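Local coordinates for protein Phospholipase/Carboxylesterase (Dyadobacter fermentans, PDB 4H0C) that probably hydrolyses carboxylic esters, perhaps including palmitoyl thioesters on proteins, as a serine-type enzyme of the alpha/beta-hydrolase superfamily, at residues E116-T119 / K124-G127; G133-Q138 / G143-D148; I176-D179 / A183-Q186. All blocks are in the same frame, centred on the assembly; numbering follows the deposited sequence.

Contact 1: E116-T119 / K124-G127; sequences EYTT and KYGG
Tyr125 lays its phenol end against Thr118 and Tyr117 where the chain leaves helix 109-120 and turns into strand 127-131, one of the helix-to-strand connections of the alpha/beta-hydrolase fold. The nearest carbon contact is Tyr125 CE2 to Thr118 CB, 4.1 Å, with the threonine methyl CG2 almost as near the same ring atom. Beyond it, Tyr125 OH stands 4.0 Å from Tyr117 CE2; the two tyrosine side chains cross at about a right angle, and their hydroxyls share one water. This water is 2.7 Å from Tyr117 OH and 2.8 Å from Tyr125 OH, to which it donates; it lies in the plane of the Tyr125 ring, at its edge. Tyr125 OH also bonds to Asn121 O, just beyond the 116-119 turn, which leaves this buried phenol well provided for. Tyr117 has CG anti to the backbone N (chi1 174°), which brings its CE2 near Tyr125 OH; its ring packs on Leu82, Val85 and Val89 of helix 77-94, while Phe104 meets the Tyr125 ring edge-to-face. Thr118 turns its methyl rather than its hydroxyl to Tyr125: chi1 of 55° puts OG1 between the backbone N and the carbonyl carbon, where it bonds to Thr114 O one turn back.

Contact 2: G133-Q138 / G143-D148; sequences GGLIGQ and GNYKGD
Leu135 and Tyr145 carry the apolar part of this buried contact, their side chains coming from opposite directions and meeting at the phenol end of the tyrosine. Leu135 CB lies 3.5 Å from Tyr145 OH, and the two methyls lie against neighbouring ring atoms: CD1 is 3.9 Å from Tyr145 CE2, while CD2 is 4.0 Å from Tyr145 CZ. Both methyls of the leucine fork approach the C-O end of the ring from the same side. With CG beside the backbone N (chi1 -60°), Tyr145 projects its ring from the 143-148 loop toward this fork. Ile176 of helix 167-179 and Thr119 of helix 109-120 touch both Leu135 and Tyr145.

The polar part is gathered at Tyr145 OH. A water gives one hydrogen to this oxygen at 2.7 Å and the other to Ile136 O at 3.0 Å, tying the tyrosine to the backbone of the first segment. The protein partner of Tyr145 OH is Glu116 OE1 of helix 109-120, which also accepts from Ile136 N, so one carboxylate oxygen serves both segments. A phenylalanine in place of Tyr145 would keep the ring against Leu135 but would probably cost the water its tyrosine acceptor and leave Glu116 OE1 with the Ile136 N-H but without the phenol.

Side chains of helix 167-179 hold the backbone at the leucine: Leu135 N is hydrogen-bonded to Ser173 OG, and Leu135 O, like Gly137 O, to Arg169 NH1. The whole is a long loop folded back on itself around a buried tyrosine, the connection between the adjacent parallel strands 127-131 and 153-160 in the central sheet of an alpha/beta-hydrolase fold.

Contact 3: I176-D179 / A183-Q186; sequences ILED and AVSQ
Val184 is the residue through which strand 183-190 meets the last turn of helix 167-179, its side chain touching Leu177 and Glu178 together. Ahead of it, Ala183 turns its methyl away from the helix and pairs by backbone hydrogen bonds with Thr152, just ahead of strand 153-160, and with Val154 within it. At Val184 the side chain points to the helix. Its CG1 is anti to the backbone N (chi1 -176°), which leaves CG2 to rest 3.7 Å from Leu177 CB and 3.8 Å from Glu178 CG. The glutamate crosses the valine obliquely: its CG lies against the valine CB and CG2, and the extended chain carries OE2 on alongside the strand. A water accepts from Val184 N at 2.9 Å and donates to Glu178 OE2 at 3.1 Å, so the Val184 N-H of this edge strand is linked to the helix through solvent. Ser185 again faces away, with backbone bonds to Val154 and Ile156. Gln186 points back to the helix side but packs one to two turns earlier, on Val170, Gln171 and Val174. The alternation sets one face of the edge strand against the helix of a beta-alpha-beta unit, 153-160, 167-179 and 183-190. The contact's chemistry grades from buried Leu177 to exposed Glu178: apolar methyl contact on the inner side gives way to a water-mediated carboxylate link at the surface.

Overall arrangement
Along the chain the three contacts come in series, none enclosing or crossing another. Contact 1 closes the short turn from helix 109-120 into strand 127-131. Contact 2 folds back the long loop that follows, before strand 153-160, and contact 3 closes the turn from helix 167-179 into the edge strand 183-190. Their centres lie 11 to 12 Å apart, and the helices join them. Glu116 brings contact 1 to contact 2, while Thr119, on the helix face turned from Tyr125, packs against both contact 2 and contact 3. Ile176 completes the circuit from contact 3 to contact 2, so the 133-148 loop is held between the two helices.

Contact 1: E116-T119 / K124-G127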
loop_
_atom_site.group_PDB
_atom_site.type_symbol
_atom_site.label_atom_id
_atom_site.label_comp_id
_atom_site.label_asym_id
_atom_site.label_seq_id
_atom_site.Cartn_x
_atom_site.Cartn_y
_atom_site.Cartn_z
ATOM N N GLU A 116 -1.636 -4.965 -3.648
ATOM C CA GLU A 116 -1.415 -5.645 -4.921
ATOM C C GLU A 116 0.077 -5.811 -5.173
ATOM O O GLU A 116 0.532 -6.890 -5.564
ATOM C CB GLU A 116 -2.089 -4.888 -6.075
ATOM C CG GLU A 116 -2.121 -5.633 -7.415
ATOM C CD GLU A 116 -2.899 -6.949 -7.400
ATOM O OE1 GLU A 116 -3.818 -7.125 -6.548
ATOM O OE2 GLU A 116 -2.601 -7.801 -8.281
ATOM N N TYR A 117 0.857 -4.766 -4.897
ATOM C CA TYR A 117 2.296 -4.872 -5.095
ATOM C C TYR A 117 2.948 -5.888 -4.162
ATOM O O TYR A 117 3.734 -6.741 -4.593
ATOM C CB TYR A 117 3.022 -3.514 -4.953
ATOM C CG TYR A 117 4.516 -3.720 -5.028
ATOM C CD1 TYR A 117 5.145 -3.824 -6.266
ATOM C CD2 TYR A 117 5.292 -3.926 -3.872
ATOM C CE1 TYR A 117 6.514 -4.066 -6.355
ATOM C CE2 TYR A 117 6.658 -4.163 -3.957
ATOM C CZ TYR A 117 7.259 -4.246 -5.196
ATOM O OH TYR A 117 8.605 -4.492 -5.307
ATOM N N THR A 118 2.630 -5.780 -2.882
ATOM C CA THR A 118 3.306 -6.620 -1.902
ATOM C C THR A 118 2.911 -8.092 -2.054
ATOM O O THR A 118 3.704 -8.942 -1.762
ATOM C CB THR A 118 3.122 -6.142 -0.460
ATOM O OG1 THR A 118 1.732 -6.020 -0.191
ATOM C CG2 THR A 118 3.797 -4.774 -0.264
ATOM N N THR A 119 1.684 -8.364 -2.503
ATOM C CA THR A 119 1.178 -9.730 -2.649
ATOM C C THR A 119 1.678 -10.377 -3.964
ATOM O O THR A 119 1.898 -11.603 -4.042
ATOM C CB THR A 119 -0.346 -9.743 -2.461
ATOM O OG1 THR A 119 -0.645 -9.057 -1.231
ATOM C CG2 THR A 119 -0.887 -11.179 -2.335
ATOM N N LYS A 124 9.697 -11.251 3.211
ATOM C CA LYS A 124 9.684 -10.689 4.558
ATOM C C LYS A 124 9.882 -9.187 4.435
ATOM O O LYS A 124 10.926 -8.730 3.955
ATOM C CB LYS A 124 10.768 -11.306 5.451
ATOM C CG LYS A 124 10.664 -10.870 6.908
ATOM C CD LYS A 124 11.702 -11.602 7.745
ATOM C CE LYS A 124 11.470 -11.374 9.228
ATOM N NZ LYS A 124 12.666 -11.691 10.050
ATOM N N TYR A 125 8.853 -8.430 4.801
ATOM C CA TYR A 125 8.950 -6.980 4.827
ATOM C C TYR A 125 8.897 -6.514 6.274
ATOM O O TYR A 125 8.546 -7.298 7.169
ATOM C CB TYR A 125 7.781 -6.370 4.046
ATOM C CG TYR A 125 7.851 -6.557 2.530
ATOM C CD1 TYR A 125 8.909 -6.006 1.772
ATOM C CD2 TYR A 125 6.858 -7.275 1.855
ATOM C CE1 TYR A 125 8.947 -6.155 0.387
ATOM C CE2 TYR A 125 6.903 -7.449 0.480
ATOM C CZ TYR A 125 7.928 -6.883 -0.247
ATOM O OH TYR A 125 7.931 -7.068 -1.602
ATOM N N GLY A 126 9.198 -5.238 6.514
ATOM C CA GLY A 126 9.073 -4.679 7.857
ATOM C C GLY A 126 7.640 -4.684 8.360
ATOM O O GLY A 126 7.371 -5.044 9.506
ATOM N N GLY A 127 6.711 -4.314 7.493
ATOM C CA GLY A 127 5.296 -4.245 7.845
ATOM C C GLY A 127 4.533 -3.600 6.709
ATOM O O GLY A 127 5.124 -2.884 5.885
HETATM O O HOH W 1 9.726 -6.215 -3.543
#

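Contact 2: G133-Q138 / G143-D148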
loop_
_atom_site.group_PDB
_atom_site.type_symbol
_atom_site.label_atom_id
_atom_site.label_comp_id
_atom_site.label_asym_id
_atom_site.label_seq_id
_atom_site.Cartn_x
_atom_site.Cartn_y
_atom_site.Cartn_z
ATOM N N GLY A 133 -8.363 -0.612 1.879
ATOM C CA GLY A 133 -8.020 -1.130 0.570
ATOM C C GLY A 133 -8.169 -2.638 0.496
ATOM O O GLY A 133 -8.339 -3.321 1.514
ATOM N N GLY A 134 -8.094 -3.144 -0.726
ATOM C CA GLY A 134 -8.144 -4.574 -1.001
ATOM C C GLY A 134 -7.329 -4.918 -2.239
ATOM O O GLY A 134 -6.890 -4.035 -2.993
ATOM N N LEU A 135 -7.151 -6.213 -2.471
ATOM C CA LEU A 135 -6.477 -6.677 -3.680
ATOM C C LEU A 135 -7.316 -6.306 -4.926
ATOM O O LEU A 135 -8.529 -6.142 -4.838
ATOM C CB LEU A 135 -6.238 -8.175 -3.592
ATOM C CG LEU A 135 -5.202 -8.661 -2.545
ATOM C CD1 LEU A 135 -5.306 -10.175 -2.438
ATOM C CD2 LEU A 135 -3.774 -8.219 -2.860
ATOM N N ILE A 136 -6.658 -6.191 -6.071
ATOM C CA ILE A 136 -7.213 -5.482 -7.226
ATOM C C ILE A 136 -7.800 -6.435 -8.266
ATOM O O ILE A 136 -7.196 -7.454 -8.570
ATOM C CB ILE A 136 -6.122 -4.554 -7.861
ATOM C CG1 ILE A 136 -5.748 -3.399 -6.898
ATOM C CG2 ILE A 136 -6.555 -4.002 -9.217
ATOM C CD1 ILE A 136 -4.589 -2.537 -7.363
ATOM N N GLY A 137 -8.978 -6.089 -8.805
ATOM C CA GLY A 137 -9.557 -6.768 -9.975
ATOM C C GLY A 137 -10.988 -7.176 -9.734
ATOM O O GLY A 137 -11.335 -7.523 -8.612
ATOM N N GLN A 138 -11.819 -7.176 -10.777
ATOM C CA GLN A 138 -13.179 -7.677 -10.638
ATOM C C GLN A 138 -13.139 -9.129 -10.152
ATOM O O GLN A 138 -13.896 -9.507 -9.243
ATOM C CB GLN A 138 -13.929 -7.572 -11.953
ATOM C CG GLN A 138 -15.412 -7.888 -11.790
ATOM C CD GLN A 138 -16.196 -7.585 -13.036
ATOM O OE1 GLN A 138 -16.663 -6.475 -13.227
ATOM N NE2 GLN A 138 -16.315 -8.565 -13.903
ATOM N N GLY A 143 -3.136 -16.379 -9.601
ATOM C CA GLY A 143 -1.909 -16.760 -10.277
ATOM C C GLY A 143 -0.845 -15.681 -10.311
ATOM O O GLY A 143 0.331 -15.990 -10.571
ATOM N N ASN A 144 -1.247 -14.428 -10.046
ATOM C CA ASN A 144 -0.319 -13.296 -9.940
ATOM C C ASN A 144 0.408 -13.183 -8.604
ATOM O O ASN A 144 1.392 -12.426 -8.487
ATOM C CB ASN A 144 -1.055 -11.986 -10.211
ATOM C CG ASN A 144 -1.505 -11.860 -11.655
ATOM O OD1 ASN A 144 -0.955 -12.494 -12.575
ATOM N ND2 ASN A 144 -2.501 -11.043 -11.868
ATOM N N TYR A 145 -0.059 -13.935 -7.607
ATOM C CA TYR A 145 0.429 -13.758 -6.252
ATOM C C TYR A 145 1.480 -14.792 -5.931
ATOM O O TYR A 145 1.213 -16.003 -5.994
ATOM C CB TYR A 145 -0.720 -13.779 -5.252
ATOM C CG TYR A 145 -1.739 -12.696 -5.504
ATOM C CD1 TYR A 145 -1.333 -11.392 -5.853
ATOM C CD2 TYR A 145 -3.122 -12.972 -5.451
ATOM C CE1 TYR A 145 -2.261 -10.395 -6.113
ATOM C CE2 TYR A 145 -4.049 -11.973 -5.688
ATOM C CZ TYR A 145 -3.620 -10.695 -6.024
ATOM O OH TYR A 145 -4.568 -9.730 -6.262
ATOM N N LYS A 146 2.689 -14.313 -5.654
ATOM C CA LYS A 146 3.834 -15.209 -5.462
ATOM C C LYS A 146 4.671 -14.768 -4.284
ATOM O O LYS A 146 4.775 -13.572 -4.002
ATOM C CB LYS A 146 4.743 -15.287 -6.711
ATOM C CG LYS A 146 4.046 -15.696 -7.993
ATOM C CD LYS A 146 3.801 -17.188 -8.042
ATOM C CE LYS A 146 3.125 -17.559 -9.353
ATOM N NZ LYS A 146 2.789 -18.997 -9.326
ATOM N N GLY A 147 5.284 -15.736 -3.612
ATOM C CA GLY A 147 6.181 -15.433 -2.521
ATOM C C GLY A 147 5.666 -15.949 -1.190
ATOM O O GLY A 147 4.685 -16.699 -1.131
ATOM N N ASP A 148 6.362 -15.584 -0.113
ATOM C CA ASP A 148 5.907 -15.926 1.242
ATOM C C ASP A 148 6.211 -14.743 2.141
ATOM O O ASP A 148 7.322 -14.219 2.107
ATOM C CB ASP A 148 6.612 -17.190 1.762
ATOM C CG ASP A 148 5.961 -17.729 3.044
ATOM O OD1 ASP A 148 6.240 -17.201 4.152
ATOM O OD2 ASP A 148 5.162 -18.686 2.949
HETATM O O HOH W 2 -6.370 -10.268 -8.179
#

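Contact 3: I176-D179 / A183-Q186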
loop_
_atom_site.group_PDB
_atom_site.type_symbol
_atom_site.label_atom_id
_atom_site.label_comp_id
_atom_site.label_asym_id
_atom_site.label_seq_id
_atom_site.Cartn_x
_atom_site.Cartn_y
_atom_site.Cartn_z
ATOM N N ILE A 176 -6.254 -14.434 1.381
ATOM C CA ILE A 176 -5.088 -14.637 0.509
ATOM C C ILE A 176 -3.801 -14.292 1.259
ATOM O O ILE A 176 -2.805 -15.046 1.194
ATOM C CB ILE A 176 -5.227 -13.803 -0.782
ATOM C CG1 ILE A 176 -6.286 -14.441 -1.692
ATOM C CG2 ILE A 176 -3.896 -13.736 -1.516
ATOM C CD1 ILE A 176 -6.816 -13.550 -2.794
ATOM N N LEU A 177 -3.802 -13.157 1.950
ATOM C CA LEU A 177 -2.623 -12.739 2.754
ATOM C C LEU A 177 -2.264 -13.782 3.802
ATOM O O LEU A 177 -1.076 -14.126 3.985
ATOM C CB LEU A 177 -2.887 -11.389 3.451
ATOM C CG LEU A 177 -2.976 -10.153 2.546
ATOM C CD1 LEU A 177 -3.681 -9.011 3.261
ATOM C CD2 LEU A 177 -1.596 -9.709 2.116
ATOM N N GLU A 178 -3.280 -14.317 4.474
ATOM C CA GLU A 178 -3.030 -15.357 5.493
ATOM C C GLU A 178 -2.478 -16.642 4.880
ATOM O O GLU A 178 -1.506 -17.209 5.390
ATOM C CB GLU A 178 -4.280 -15.619 6.323
ATOM C CG GLU A 178 -4.563 -14.475 7.300
ATOM C CD GLU A 178 -5.737 -14.731 8.224
ATOM O OE1 GLU A 178 -6.662 -15.472 7.837
ATOM O OE2 GLU A 178 -5.728 -14.177 9.353
ATOM N N ASP A 179 -3.037 -17.049 3.744
ATOM C CA ASP A 179 -2.497 -18.194 2.989
ATOM C C ASP A 179 -1.034 -18.031 2.587
ATOM O O ASP A 179 -0.284 -19.013 2.527
ATOM C CB ASP A 179 -3.384 -18.518 1.779
ATOM C CG ASP A 179 -4.638 -19.293 2.172
ATOM O OD1 ASP A 179 -4.723 -19.796 3.330
ATOM O OD2 ASP A 179 -5.545 -19.393 1.321
ATOM N N ALA A 183 1.247 -12.114 8.839
ATOM C CA ALA A 183 0.595 -12.016 10.176
ATOM C C ALA A 183 -0.447 -10.892 10.092
ATOM O O ALA A 183 -0.117 -9.716 10.233
ATOM C CB ALA A 183 1.642 -11.763 11.275
ATOM N N VAL A 184 -1.701 -11.249 9.827
ATOM C CA VAL A 184 -2.709 -10.264 9.440
ATOM C C VAL A 184 -3.607 -9.773 10.574
ATOM O O VAL A 184 -4.192 -10.573 11.298
ATOM C CB VAL A 184 -3.600 -10.770 8.285
ATOM C CG1 VAL A 184 -4.574 -9.682 7.831
ATOM C CG2 VAL A 184 -2.718 -11.194 7.125
ATOM N N SER A 185 -3.704 -8.453 10.704
ATOM C CA SER A 185 -4.686 -7.799 11.576
ATOM C C SER A 185 -5.722 -7.106 10.706
ATOM O O SER A 185 -5.395 -6.170 9.973
ATOM C CB SER A 185 -4.017 -6.758 12.468
ATOM O OG SER A 185 -3.123 -7.357 13.369
ATOM N N GLN A 186 -6.967 -7.569 10.780
ATOM C CA GLN A 186 -8.051 -7.010 9.990
ATOM C C GLN A 186 -8.988 -6.314 10.946
ATOM O O GLN A 186 -9.405 -6.896 11.963
ATOM C CB GLN A 186 -8.806 -8.111 9.234
ATOM C CG GLN A 186 -10.116 -7.665 8.579
ATOM C CD GLN A 186 -10.974 -8.820 8.068
ATOM O OE1 GLN A 186 -10.778 -9.988 8.441
ATOM N NE2 GLN A 186 -11.934 -8.498 7.218
HETATM O O HOH W 3 -2.903 -13.842 10.455
#